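Local coordinates for myosin-4 (Saccharomyces cerevisiae, PDB 4LL6), which helps restrict certain proteins to the bud and daughter cell as part of the mRNA localization machinery, being recruited to transcripts such as ASH1 through SHE3, at residues A[185-190]-A[202-207]; A[197-202]-A[340-345]; A[226-231]-A[299-304]; A[156-161]-A[213-218]. The protein carries 1 engineered substitution. All coordinates share one frame; numbering follows the deposited sequence.

Interaction 1: residues A[185-190]-A[202-207]; sequences EFDAVL and KIFNDT
The carbonyl oxygen of Ile203 takes two donors from Thr207, whose side chain also meets Phe186 of the helix across the contact. Thr207 OG1 lies 2.7 Å from Ile203 O, and Thr207 N comes to the same oxygen from the opposite face of the carbonyl plane. Thr207 OG1, its proton given to Ile203 O, also lies at the edge of the Phe186 ring, near its plane, 3.6 Å from Phe186 CE2. Phe186 stretches across the gap between two roughly antiparallel helices, CG anti to the backbone N (chi1 -174°), and puts its CZ 3.5 Å from Ile203 CG2. Its ring receives the edge of Phe204 in an offset edge-to-face pair, centroids 5.5 Å apart and planes at 70°. Leu190 wedges in beside them: CD1 lies over one face of Phe186 and 3.8 Å from Phe204 CE2, while CD2 meets Ile203 CD1. Further round the edge of Phe204, Asp187 OD2 lies near the ring plane, 3.4 Å from Phe204 CE1, with the carboxylate turned 28° from the ring. Trp244 and His200 also meet Phe204, and Phe148 of helix 120-155 meets Phe186. Helices 173-192 and 197-221 are thus joined here by apolar and aromatic contact, which depends on shape more than on polar bonds; the carboxylate is probably tolerated because it faces the weakly positive C-H rim of the ring.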
loop_
_atom_site.group_PDB
_atom_site.type_symbol
_atom_site.label_atom_id
_atom_site.label_comp_id
_atom_site.label_asym_id
_atom_site.label_seq_id
_atom_site.Cartn_x
_atom_site.Cartn_y
_atom_site.Cartn_z
ATOM N N GLU A 185 -5.744 -9.665 -12.564
ATOM C CA GLU A 185 -7.046 -9.408 -11.972
ATOM C C GLU A 185 -6.955 -8.199 -11.048
ATOM O O GLU A 185 -7.891 -7.407 -10.965
ATOM C CB GLU A 185 -7.550 -10.623 -11.185
ATOM C CG GLU A 185 -8.905 -10.371 -10.515
ATOM C CD GLU A 185 -9.655 -11.647 -10.144
ATOM O OE1 GLU A 185 -10.793 -11.534 -9.627
ATOM O OE2 GLU A 185 -9.115 -12.756 -10.371
ATOM N N PHE A 186 -5.828 -8.071 -10.346
ATOM C CA PHE A 186 -5.594 -6.947 -9.439
ATOM C C PHE A 186 -5.661 -5.666 -10.266
ATOM O O PHE A 186 -6.418 -4.758 -9.946
ATOM C CB PHE A 186 -4.202 -7.098 -8.786
ATOM C CG PHE A 186 -3.880 -6.073 -7.720
ATOM C CD1 PHE A 186 -4.880 -5.338 -7.090
ATOM C CD2 PHE A 186 -2.560 -5.904 -7.297
ATOM C CE1 PHE A 186 -4.577 -4.455 -6.056
ATOM C CE2 PHE A 186 -2.240 -5.025 -6.264
ATOM C CZ PHE A 186 -3.253 -4.298 -5.641
ATOM N N ASP A 187 -4.873 -5.618 -11.336
ATOM C CA ASP A 187 -4.827 -4.464 -12.220
ATOM C C ASP A 187 -6.193 -4.152 -12.829
ATOM O O ASP A 187 -6.563 -2.991 -12.964
ATOM C CB ASP A 187 -3.798 -4.687 -13.333
ATOM C CG ASP A 187 -3.731 -3.525 -14.306
ATOM O OD1 ASP A 187 -4.697 -3.334 -15.078
ATOM O OD2 ASP A 187 -2.719 -2.794 -14.300
ATOM N N ALA A 188 -6.944 -5.188 -13.188
ATOM C CA ALA A 188 -8.263 -4.994 -13.780
ATOM C C ALA A 188 -9.255 -4.349 -12.812
ATOM O O ALA A 188 -10.011 -3.451 -13.193
ATOM C CB ALA A 188 -8.814 -6.326 -14.274
ATOM N N VAL A 189 -9.257 -4.809 -11.562
ATOM C CA VAL A 189 -10.162 -4.265 -10.555
ATOM C C VAL A 189 -9.845 -2.802 -10.239
ATOM O O VAL A 189 -10.744 -1.999 -10.006
ATOM C CB VAL A 189 -10.105 -5.071 -9.233
ATOM C CG1 VAL A 189 -11.024 -4.422 -8.197
ATOM C CG2 VAL A 189 -10.527 -6.528 -9.486
ATOM N N LEU A 190 -8.565 -2.462 -10.213
ATOM C CA LEU A 190 -8.163 -1.094 -9.939
ATOM C C LEU A 190 -8.682 -0.210 -11.078
ATOM O O LEU A 190 -8.962 0.967 -10.885
ATOM C CB LEU A 190 -6.629 -1.011 -9.813
ATOM C CG LEU A 190 -6.041 -1.633 -8.530
ATOM C CD1 LEU A 190 -4.520 -1.838 -8.655
ATOM C CD2 LEU A 190 -6.357 -0.732 -7.350
ATOM N N LYS A 202 1.061 4.050 -7.554
ATOM C CA LYS A 202 1.566 3.981 -6.200
ATOM C C LYS A 202 1.282 2.617 -5.578
ATOM O O LYS A 202 2.117 2.072 -4.854
ATOM C CB LYS A 202 0.946 5.091 -5.328
ATOM C CG LYS A 202 1.512 5.106 -3.926
ATOM C CD LYS A 202 0.825 6.111 -3.042
ATOM C CE LYS A 202 1.556 6.260 -1.713
ATOM N NZ LYS A 202 1.715 4.998 -0.958
ATOM N N ILE A 203 0.100 2.078 -5.870
ATOM C CA ILE A 203 -0.328 0.793 -5.338
ATOM C C ILE A 203 0.572 -0.329 -5.839
ATOM O O ILE A 203 0.825 -1.296 -5.130
ATOM C CB ILE A 203 -1.811 0.515 -5.718
ATOM C CG1 ILE A 203 -2.709 1.500 -4.971
ATOM C CG2 ILE A 203 -2.206 -0.940 -5.394
ATOM C CD1 ILE A 203 -4.150 1.457 -5.391
ATOM N N PHE A 204 1.074 -0.206 -7.056
ATOM C CA PHE A 204 1.935 -1.258 -7.548
ATOM C C PHE A 204 3.318 -1.094 -6.934
ATOM O O PHE A 204 3.935 -2.076 -6.537
ATOM C CB PHE A 204 1.965 -1.258 -9.087
ATOM C CG PHE A 204 0.776 -1.963 -9.717
ATOM C CD1 PHE A 204 0.455 -1.758 -11.055
ATOM C CD2 PHE A 204 -0.042 -2.803 -8.955
ATOM C CE1 PHE A 204 -0.670 -2.372 -11.631
ATOM C CE2 PHE A 204 -1.168 -3.422 -9.516
ATOM C CZ PHE A 204 -1.485 -3.202 -10.864
ATOM N N ASN A 205 3.793 0.147 -6.838
ATOM C CA ASN A 205 5.095 0.417 -6.239
ATOM C C ASN A 205 5.102 -0.124 -4.809
ATOM O O ASN A 205 6.035 -0.806 -4.413
ATOM C CB ASN A 205 5.384 1.923 -6.226
ATOM C CG ASN A 205 6.073 2.407 -7.498
ATOM O OD1 ASN A 205 7.226 2.079 -7.746
ATOM N ND2 ASN A 205 5.366 3.183 -8.304
ATOM N N ASP A 206 4.045 0.177 -4.051
ATOM C CA ASP A 206 3.924 -0.281 -2.675
ATOM C C ASP A 206 3.778 -1.786 -2.573
ATOM O O ASP A 206 4.257 -2.393 -1.614
ATOM C CB ASP A 206 2.754 0.413 -1.977
ATOM C CG ASP A 206 3.044 1.876 -1.705
ATOM O OD1 ASP A 206 4.244 2.243 -1.729
ATOM O OD2 ASP A 206 2.102 2.657 -1.460
ATOM N N THR A 207 3.124 -2.388 -3.564
ATOM C CA THR A 207 2.952 -3.830 -3.574
ATOM C C THR A 207 4.351 -4.451 -3.606
ATOM O O THR A 207 4.633 -5.378 -2.863
ATOM C CB THR A 207 2.126 -4.288 -4.804
ATOM O OG1 THR A 207 0.745 -3.962 -4.593
ATOM C CG2 THR A 207 2.285 -5.802 -5.046
#

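Interaction 2: residues A[197-202]-A[340-345]; sequences DSMHTK and DSAKNH
Lys202 lays its aliphatic chain across one face of the His345 imidazole, and this is the tight part of the contact. CB stands 3.9 Å from the ring centroid and 15° off its normal, a CH-pi contact, and CD follows at 3.8 Å from His345 CD2. The chain runs extended as far as CE and bends only at its last torsion (chi4 -57°), which carries NZ to 3.0 Å from Asp340 O; the donor sits above the carbonyl plane there. Asp206, one turn further along the helix, is its salt-bridge partner. With an alanine here, His345 would probably lose part of the cover on its face, and Asp340 O and the Asp206 carboxylate would be left without their shared donor. Alongside, Met199 SD touches Ala342 CB at 3.9 Å, and Ser198 CB presses on His345 O at 3.1 Å.

The polar side, toward solvent, is looser. His345 ND1 gives Ser198 O only a weak bond, 3.2 Å long and bent to 132°. A water links Met199 N, in the first turn of the helix, to His345 O; a second bonds to Asp340 N and weakly to Lys202 NZ, beside the exposed Asp340 side chain. The loop 340-345 lies between helices: a carboxylate oxygen of Asp138 in helix 120-155 accepts from Ala342 N, Tyr141 of that helix backs Met199 and Lys202, and His200 packs against helix 173-192 from another side of helix 197-221.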
loop_
_atom_site.group_PDB
_atom_site.type_symbol
_atom_site.label_atom_id
_atom_site.label_comp_id
_atom_site.label_asym_id
_atom_site.label_seq_id
_atom_site.Cartn_x
_atom_site.Cartn_y
_atom_site.Cartn_z
ATOM N N ASP A 197 -4.954 7.169 -11.816
ATOM C CA ASP A 197 -3.689 6.696 -12.373
ATOM C C ASP A 197 -2.516 6.732 -11.403
ATOM O O ASP A 197 -1.808 5.739 -11.244
ATOM C CB ASP A 197 -3.322 7.506 -13.618
ATOM C CG ASP A 197 -3.409 6.687 -14.872
ATOM O OD1 ASP A 197 -4.545 6.494 -15.366
ATOM O OD2 ASP A 197 -2.340 6.218 -15.340
ATOM N N SER A 198 -2.292 7.883 -10.775
ATOM C CA SER A 198 -1.201 8.013 -9.823
ATOM C C SER A 198 -1.389 7.048 -8.655
ATOM O O SER A 198 -0.429 6.428 -8.205
ATOM C CB SER A 198 -1.113 9.448 -9.302
ATOM O OG SER A 198 -0.670 10.326 -10.320
ATOM N N MET A 199 -2.618 6.924 -8.163
ATOM C CA MET A 199 -2.884 6.022 -7.050
ATOM C C MET A 199 -2.655 4.568 -7.482
ATOM O O MET A 199 -2.128 3.757 -6.725
ATOM C CB MET A 199 -4.313 6.202 -6.538
ATOM C CG MET A 199 -4.520 5.609 -5.148
ATOM S SD MET A 199 -3.265 6.250 -3.934
ATOM C CE MET A 199 -2.690 4.750 -3.185
ATOM N N HIS A 200 -3.035 4.265 -8.719
ATOM C CA HIS A 200 -2.892 2.938 -9.311
ATOM C C HIS A 200 -1.412 2.573 -9.298
ATOM O O HIS A 200 -1.022 1.481 -8.853
ATOM C CB HIS A 200 -3.409 2.982 -10.750
ATOM C CG HIS A 200 -3.671 1.639 -11.358
ATOM N ND1 HIS A 200 -2.706 0.661 -11.455
ATOM C CD2 HIS A 200 -4.783 1.127 -11.932
ATOM C CE1 HIS A 200 -3.213 -0.397 -12.061
ATOM N NE2 HIS A 200 -4.473 -0.140 -12.361
ATOM N N THR A 201 -0.607 3.508 -9.795
ATOM C CA THR A 201 0.843 3.374 -9.871
ATOM C C THR A 201 1.436 3.171 -8.480
ATOM O O THR A 201 2.212 2.235 -8.251
ATOM C CB THR A 201 1.481 4.654 -10.510
ATOM O OG1 THR A 201 1.182 4.691 -11.910
ATOM C CG2 THR A 201 2.991 4.674 -10.326
ATOM N N LYS A 202 1.061 4.050 -7.554
ATOM C CA LYS A 202 1.566 3.981 -6.200
ATOM C C LYS A 202 1.282 2.617 -5.578
ATOM O O LYS A 202 2.117 2.072 -4.854
ATOM C CB LYS A 202 0.946 5.091 -5.328
ATOM C CG LYS A 202 1.512 5.106 -3.926
ATOM C CD LYS A 202 0.825 6.111 -3.042
ATOM C CE LYS A 202 1.556 6.260 -1.713
ATOM N NZ LYS A 202 1.715 4.998 -0.958
ATOM N N ASP A 340 4.598 5.643 1.912
ATOM C CA ASP A 340 4.513 7.091 1.967
ATOM C C ASP A 340 3.055 7.496 1.851
ATOM O O ASP A 340 2.204 6.684 1.480
ATOM C CB ASP A 340 5.324 7.745 0.845
ATOM C CG ASP A 340 6.793 7.382 0.901
ATOM O OD1 ASP A 340 7.293 7.059 2.009
ATOM O OD2 ASP A 340 7.452 7.431 -0.161
ATOM N N SER A 341 2.781 8.751 2.198
ATOM C CA SER A 341 1.451 9.324 2.128
ATOM C C SER A 341 1.030 9.346 0.666
ATOM O O SER A 341 1.854 9.565 -0.206
ATOM C CB SER A 341 1.479 10.747 2.678
ATOM O OG SER A 341 0.366 11.489 2.215
ATOM N N ALA A 342 -0.252 9.111 0.405
ATOM C CA ALA A 342 -0.765 9.114 -0.960
ATOM C C ALA A 342 -0.826 10.560 -1.455
ATOM O O ALA A 342 -1.249 10.840 -2.567
ATOM C CB ALA A 342 -2.142 8.476 -0.991
ATOM N N LYS A 343 -0.378 11.464 -0.601
ATOM C CA LYS A 343 -0.338 12.901 -0.861
ATOM C C LYS A 343 -0.296 13.369 -2.318
ATOM O O LYS A 343 -1.320 13.746 -2.888
ATOM C CB LYS A 343 0.845 13.502 -0.104
ATOM C CG LYS A 343 1.065 14.978 -0.304
ATOM C CD LYS A 343 -0.032 15.789 0.330
ATOM C CE LYS A 343 0.518 17.122 0.799
ATOM N NZ LYS A 343 1.618 16.916 1.801
ATOM N N ASN A 344 0.885 13.348 -2.924
ATOM C CA ASN A 344 1.027 13.832 -4.297
ATOM C C ASN A 344 0.424 12.911 -5.345
ATOM O O ASN A 344 0.487 13.196 -6.539
ATOM C CB ASN A 344 2.508 14.061 -4.626
ATOM C CG ASN A 344 3.243 14.854 -3.542
ATOM O OD1 ASN A 344 2.769 15.906 -3.084
ATOM N ND2 ASN A 344 4.414 14.354 -3.135
ATOM N N HIS A 345 -0.182 11.817 -4.905
ATOM C CA HIS A 345 -0.746 10.858 -5.841
ATOM C C HIS A 345 -2.248 10.914 -6.004
ATOM O O HIS A 345 -2.799 10.183 -6.830
ATOM C CB HIS A 345 -0.369 9.437 -5.424
ATOM C CG HIS A 345 1.079 9.105 -5.609
ATOM N ND1 HIS A 345 1.571 8.537 -6.765
ATOM C CD2 HIS A 345 2.132 9.204 -4.760
ATOM C CE1 HIS A 345 2.861 8.293 -6.618
ATOM N NE2 HIS A 345 3.225 8.688 -5.411
HETATM O O HOH W 1 -4.750 8.891 -8.471
HETATM O O HOH W 2 5.182 4.682 -0.603
#

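Interaction 3: residues A[226-231]-A[299-304]; sequences LNWKYG and KPANKG
Asn227 reaches the loop 299-304 with one half of its amide and caps its own helix with the other. Its CB comes first, 3.4 Å from Lys299 O. CG swings to a position between the backbone N and carbonyl carbon (chi1 41°) and lies 4.0 Å from the methyl CB of Ala301. There the amide divides. OD1 turns back and accepts from Tyr230 N at 2.9 Å, the N-cap bond at the start of helix 228-245. ND2 faces the loop and donates to Lys299 O at 3.0 Å, a fairly straight bond (160° at the hydrogen) with the acceptor close to the amide plane. A leucine in its place would probably leave both Tyr230 N and Lys299 O without their side-chain mates and loosen the loop from the helix start. The backbone adds a second rung, Lys299 N to Leu226 O at 3.0 Å. Further along, Ala301 CB sits against the indole of Trp228, 3.1 Å from NE1, while Lys229 CB covers the centre of one indole face. This side of the contact is largely exposed, and the polar pairing lies deeper. Beneath it, Leu226 packs on Leu219 of helix 197-221 and Leu266 of helix 257-266, and Tyr230 bonds through its hydroxyl to Leu163 O. The bonds of Asn227 and Leu226 to Lys299 fasten the loop after helix 288-295 where helix 228-245 begins.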
loop_
_atom_site.group_PDB
_atom_site.type_symbol
_atom_site.label_atom_id
_atom_site.label_comp_id
_atom_site.label_asym_id
_atom_site.label_seq_id
_atom_site.Cartn_x
_atom_site.Cartn_y
_atom_site.Cartn_z
ATOM N N LEU A 226 22.568 -21.032 1.495
ATOM C CA LEU A 226 22.699 -20.007 0.468
ATOM C C LEU A 226 24.084 -20.082 -0.150
ATOM O O LEU A 226 25.067 -20.311 0.555
ATOM C CB LEU A 226 22.500 -18.616 1.077
ATOM C CG LEU A 226 21.216 -18.371 1.878
ATOM C CD1 LEU A 226 21.212 -16.928 2.377
ATOM C CD2 LEU A 226 19.986 -18.677 1.001
ATOM N N ASN A 227 24.156 -19.887 -1.464
ATOM C CA ASN A 227 25.422 -19.919 -2.199
ATOM C C ASN A 227 25.261 -19.145 -3.498
ATOM O O ASN A 227 24.189 -18.616 -3.766
ATOM C CB ASN A 227 25.850 -21.364 -2.498
ATOM C CG ASN A 227 24.686 -22.256 -2.914
ATOM O OD1 ASN A 227 24.057 -22.050 -3.961
ATOM N ND2 ASN A 227 24.389 -23.256 -2.082
ATOM N N TRP A 228 26.326 -19.072 -4.294
ATOM C CA TRP A 228 26.278 -18.354 -5.572
ATOM C C TRP A 228 25.114 -18.854 -6.442
ATOM O O TRP A 228 24.335 -18.064 -6.962
ATOM C CB TRP A 228 27.600 -18.537 -6.342
ATOM C CG TRP A 228 27.846 -19.958 -6.753
ATOM C CD1 TRP A 228 28.443 -20.939 -6.005
ATOM C CD2 TRP A 228 27.396 -20.592 -7.963
ATOM N NE1 TRP A 228 28.384 -22.143 -6.671
ATOM C CE2 TRP A 228 27.749 -21.960 -7.872
ATOM C CE3 TRP A 228 26.725 -20.137 -9.110
ATOM C CZ2 TRP A 228 27.450 -22.882 -8.890
ATOM C CZ3 TRP A 228 26.429 -21.052 -10.118
ATOM C CH2 TRP A 228 26.792 -22.410 -10.000
ATOM N N LYS A 229 25.006 -20.173 -6.581
ATOM C CA LYS A 229 23.969 -20.798 -7.391
ATOM C C LYS A 229 22.570 -20.426 -6.896
ATOM O O LYS A 229 21.622 -20.324 -7.685
ATOM C CB LYS A 229 24.168 -22.323 -7.388
ATOM C CG LYS A 229 23.175 -23.121 -8.222
ATOM C CD LYS A 229 23.379 -22.952 -9.728
ATOM C CE LYS A 229 22.305 -23.739 -10.492
ATOM N NZ LYS A 229 22.409 -23.655 -11.983
ATOM N N TYR A 230 22.439 -20.226 -5.589
ATOM C CA TYR A 230 21.152 -19.849 -5.030
ATOM C C TYR A 230 20.840 -18.447 -5.572
ATOM O O TYR A 230 19.697 -18.150 -5.933
ATOM C CB TYR A 230 21.219 -19.858 -3.491
ATOM C CG TYR A 230 19.909 -19.540 -2.807
ATOM C CD1 TYR A 230 18.934 -20.521 -2.604
ATOM C CD2 TYR A 230 19.605 -18.232 -2.453
ATOM C CE1 TYR A 230 17.681 -20.190 -2.070
ATOM C CE2 TYR A 230 18.370 -17.891 -1.937
ATOM C CZ TYR A 230 17.411 -18.861 -1.749
ATOM O OH TYR A 230 16.175 -18.455 -1.294
ATOM N N GLY A 231 21.873 -17.607 -5.655
ATOM C CA GLY A 231 21.728 -16.249 -6.165
ATOM C C GLY A 231 21.234 -16.167 -7.606
ATOM O O GLY A 231 20.329 -15.386 -7.910
ATOM N N LYS A 299 26.471 -22.097 2.477
ATOM C CA LYS A 299 26.800 -23.508 2.389
ATOM C C LYS A 299 27.300 -23.715 0.960
ATOM O O LYS A 299 26.557 -23.515 0.000
ATOM C CB LYS A 299 25.557 -24.374 2.622
ATOM C CG LYS A 299 25.838 -25.864 2.467
ATOM C CD LYS A 299 24.601 -26.656 2.117
ATOM C CE LYS A 299 24.987 -28.024 1.554
ATOM N NZ LYS A 299 23.847 -28.771 0.924
ATOM N N PRO A 300 28.564 -24.125 0.798
ATOM C CA PRO A 300 29.154 -24.353 -0.528
ATOM C C PRO A 300 28.241 -25.128 -1.479
ATOM O O PRO A 300 27.636 -26.132 -1.098
ATOM C CB PRO A 300 30.434 -25.120 -0.203
ATOM C CG PRO A 300 30.821 -24.563 1.136
ATOM C CD PRO A 300 29.499 -24.528 1.864
ATOM N N ALA A 301 28.142 -24.663 -2.718
ATOM C CA ALA A 301 27.289 -25.338 -3.696
ATOM C C ALA A 301 27.870 -26.707 -4.001
ATOM O O ALA A 301 27.317 -27.741 -3.603
ATOM C CB ALA A 301 27.197 -24.516 -4.977
ATOM N N ASN A 302 28.994 -26.698 -4.709
ATOM C CA ASN A 302 29.684 -27.923 -5.084
ATOM C C ASN A 302 30.173 -28.616 -3.817
ATOM O O ASN A 302 30.963 -28.051 -3.056
ATOM C CB ASN A 302 30.880 -27.603 -5.994
ATOM C CG ASN A 302 30.479 -26.861 -7.263
ATOM O OD1 ASN A 302 31.336 -26.424 -8.032
ATOM N ND2 ASN A 302 29.176 -26.721 -7.489
ATOM N N LYS A 303 29.693 -29.836 -3.593
ATOM C CA LYS A 303 30.084 -30.607 -2.421
ATOM C C LYS A 303 31.605 -30.623 -2.253
ATOM O O LYS A 303 32.334 -31.139 -3.104
ATOM C CB LYS A 303 29.544 -32.041 -2.531
ATOM C CG LYS A 303 28.016 -32.158 -2.444
ATOM C CD LYS A 303 27.490 -31.821 -1.048
ATOM C CE LYS A 303 27.566 -30.328 -0.744
ATOM N NZ LYS A 303 27.292 -30.013 0.687
ATOM N N GLY A 304 32.073 -30.044 -1.152
ATOM C CA GLY A 304 33.500 -29.990 -0.892
ATOM C C GLY A 304 34.181 -28.856 -1.635
ATOM O O GLY A 304 35.163 -29.074 -2.341
#

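Interaction 4: residues A[156-161]-A[213-218]; sequences IEIFDM and VMLFND
A Schellman motif, with Glu157 at its C-prime position in a positive-phi conformation, ends helix 120-155, and the short helix 158-162 that follows brings Ile158 and Phe159 against helix 197-221. Ile158 carries the apolar half. Its CG2 branch, anti to the backbone N, touches Leu215 CD2 at 3.6 Å and Met214 CE at 3.9 Å. The two side chains come to this methyl differently: Leu215 crosses Ile158 at about a right angle, whereas the Met214 chain bends at its second and third torsions to bring its terminal methyl in. Phe159 takes the more polar half. One side of its ring, at CD1, meets Asp218 OD2 at 3.5 Å and Asp218 CB at 3.7 Å, with ring and carboxylate planes 74° apart. Lys222 makes a cation-pi contact with the same ring, and its charge is likely to ease the closeness of the carboxylate. Ser153, back in helix 120-155, touches both Ile158 and Met214, while Leu215 goes on to Ile259 of helix 257-266. The arrangement is thus a Schellman motif closing one long helix, followed at once by a short helix whose side chains pack on helix 197-221, within the all-helical globular tail domain of this myosin.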
loop_
_atom_site.group_PDB
_atom_site.type_symbol
_atom_site.label_atom_id
_atom_site.label_comp_id
_atom_site.label_asym_id
_atom_site.label_seq_id
_atom_site.Cartn_x
_atom_site.Cartn_y
_atom_site.Cartn_z
ATOM N N ILE A 156 -0.919 -17.152 -3.422
ATOM C CA ILE A 156 -0.204 -17.269 -4.692
ATOM C C ILE A 156 1.167 -17.947 -4.496
ATOM O O ILE A 156 1.960 -18.050 -5.432
ATOM C CB ILE A 156 -0.040 -15.864 -5.369
ATOM C CG1 ILE A 156 0.046 -16.015 -6.890
ATOM C CG2 ILE A 156 1.207 -15.160 -4.868
ATOM C CD1 ILE A 156 -1.276 -16.369 -7.552
ATOM N N GLU A 157 1.424 -18.409 -3.272
ATOM C CA GLU A 157 2.673 -19.093 -2.908
ATOM C C GLU A 157 3.928 -18.430 -3.471
ATOM O O GLU A 157 4.622 -19.010 -4.304
ATOM C CB GLU A 157 2.624 -20.554 -3.370
ATOM C CG GLU A 157 1.484 -21.367 -2.759
ATOM C CD GLU A 157 1.413 -22.788 -3.300
ATOM O OE1 GLU A 157 2.427 -23.517 -3.203
ATOM O OE2 GLU A 157 0.340 -23.175 -3.817
ATOM N N ILE A 158 4.231 -17.223 -3.004
ATOM C CA ILE A 158 5.401 -16.493 -3.486
ATOM C C ILE A 158 6.724 -17.056 -2.977
ATOM O O ILE A 158 7.716 -17.055 -3.704
ATOM C CB ILE A 158 5.297 -14.989 -3.121
ATOM C CG1 ILE A 158 4.458 -14.267 -4.179
ATOM C CG2 ILE A 158 6.671 -14.358 -3.021
ATOM C CD1 ILE A 158 3.814 -12.985 -3.680
ATOM N N PHE A 159 6.741 -17.528 -1.735
ATOM C CA PHE A 159 7.961 -18.080 -1.169
ATOM C C PHE A 159 8.414 -19.322 -1.941
ATOM O O PHE A 159 9.594 -19.453 -2.294
ATOM C CB PHE A 159 7.767 -18.450 0.313
ATOM C CG PHE A 159 8.981 -19.104 0.929
ATOM C CD1 PHE A 159 10.062 -18.330 1.366
ATOM C CD2 PHE A 159 9.099 -20.494 0.958
ATOM C CE1 PHE A 159 11.249 -18.923 1.815
ATOM C CE2 PHE A 159 10.284 -21.101 1.405
ATOM C CZ PHE A 159 11.364 -20.307 1.832
ATOM N N ASP A 160 7.482 -20.238 -2.197
ATOM C CA ASP A 160 7.820 -21.460 -2.929
ATOM C C ASP A 160 8.090 -21.201 -4.400
ATOM O O ASP A 160 8.709 -22.016 -5.079
ATOM C CB ASP A 160 6.706 -22.497 -2.807
ATOM C CG ASP A 160 6.725 -23.223 -1.478
ATOM O OD1 ASP A 160 7.790 -23.280 -0.842
ATOM O OD2 ASP A 160 5.677 -23.754 -1.080
ATOM N N MET A 161 7.634 -20.060 -4.886
ATOM C CA MET A 161 7.807 -19.703 -6.286
ATOM C C MET A 161 9.145 -18.995 -6.510
ATOM O O MET A 161 9.809 -19.178 -7.537
ATOM C CB MET A 161 6.652 -18.791 -6.695
ATOM C CG MET A 161 6.561 -18.446 -8.160
ATOM S SD MET A 161 5.366 -17.106 -8.333
ATOM C CE MET A 161 3.895 -17.897 -7.687
ATOM N N VAL A 213 10.049 -6.636 1.570
ATOM C CA VAL A 213 10.061 -6.990 2.993
ATOM C C VAL A 213 9.824 -8.496 3.207
ATOM O O VAL A 213 10.610 -9.170 3.868
ATOM C CB VAL A 213 8.957 -6.197 3.772
ATOM C CG1 VAL A 213 8.761 -6.762 5.195
ATOM C CG2 VAL A 213 9.320 -4.724 3.808
ATOM N N MET A 214 8.739 -9.008 2.636
ATOM C CA MET A 214 8.393 -10.413 2.767
ATOM C C MET A 214 9.483 -11.349 2.248
ATOM O O MET A 214 9.859 -12.317 2.918
ATOM C CB MET A 214 7.088 -10.692 2.036
ATOM C CG MET A 214 6.540 -12.070 2.296
ATOM S SD MET A 214 6.283 -12.974 0.769
ATOM C CE MET A 214 7.867 -13.866 0.620
ATOM N N LEU A 215 9.990 -11.065 1.054
ATOM C CA LEU A 215 11.028 -11.899 0.478
ATOM C C LEU A 215 12.291 -11.823 1.310
ATOM O O LEU A 215 12.930 -12.833 1.559
ATOM C CB LEU A 215 11.327 -11.474 -0.966
ATOM C CG LEU A 215 10.192 -11.755 -1.960
ATOM C CD1 LEU A 215 10.549 -11.159 -3.305
ATOM C CD2 LEU A 215 9.942 -13.270 -2.077
ATOM N N PHE A 216 12.642 -10.628 1.768
ATOM C CA PHE A 216 13.866 -10.483 2.544
ATOM C C PHE A 216 13.818 -11.156 3.911
ATOM O O PHE A 216 14.790 -11.797 4.333
ATOM C CB PHE A 216 14.246 -9.012 2.721
ATOM C CG PHE A 216 15.598 -8.838 3.320
ATOM C CD1 PHE A 216 16.740 -9.149 2.577
ATOM C CD2 PHE A 216 15.742 -8.485 4.663
ATOM C CE1 PHE A 216 18.011 -9.124 3.159
ATOM C CE2 PHE A 216 17.007 -8.457 5.261
ATOM C CZ PHE A 216 18.146 -8.779 4.503
ATOM N N ASN A 217 12.692 -11.009 4.597
ATOM C CA ASN A 217 12.522 -11.605 5.911
ATOM C C ASN A 217 12.530 -13.126 5.798
ATOM O O ASN A 217 13.160 -13.804 6.603
ATOM C CB ASN A 217 11.215 -11.130 6.556
ATOM C CG ASN A 217 11.289 -9.687 7.073
ATOM O OD1 ASN A 217 12.352 -9.056 7.081
ATOM N ND2 ASN A 217 10.153 -9.172 7.520
ATOM N N ASP A 218 11.844 -13.658 4.788
ATOM C CA ASP A 218 11.794 -15.103 4.577
ATOM C C ASP A 218 13.153 -15.684 4.200
ATOM O O ASP A 218 13.509 -16.784 4.641
ATOM C CB ASP A 218 10.764 -15.447 3.503
ATOM C CG ASP A 218 9.368 -15.466 4.041
ATOM O OD1 ASP A 218 9.196 -15.075 5.208
ATOM O OD2 ASP A 218 8.440 -15.864 3.309
#

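In the fold
Helix 197-221 runs through three of the four contacts: its beginning meets the loop 340-345 in interaction 2, its next turns face helix 173-192 in interaction 1, and its later part receives the short helix 158-162 in interaction 4. Interactions 1 and 2 share Lys202 and touch where His200 meets Asp187 and Leu190. The buried interaction 1 is aromatic and aliphatic, and interaction 4, partly buried, is mainly aliphatic, with one ring beside a carboxylate. Interactions 2 and 3 attach loops to helix starts and use hydrogen bonds, with waters in interaction 2. Interaction 3 lies outermost, its centre about 35 Å from that of the chain.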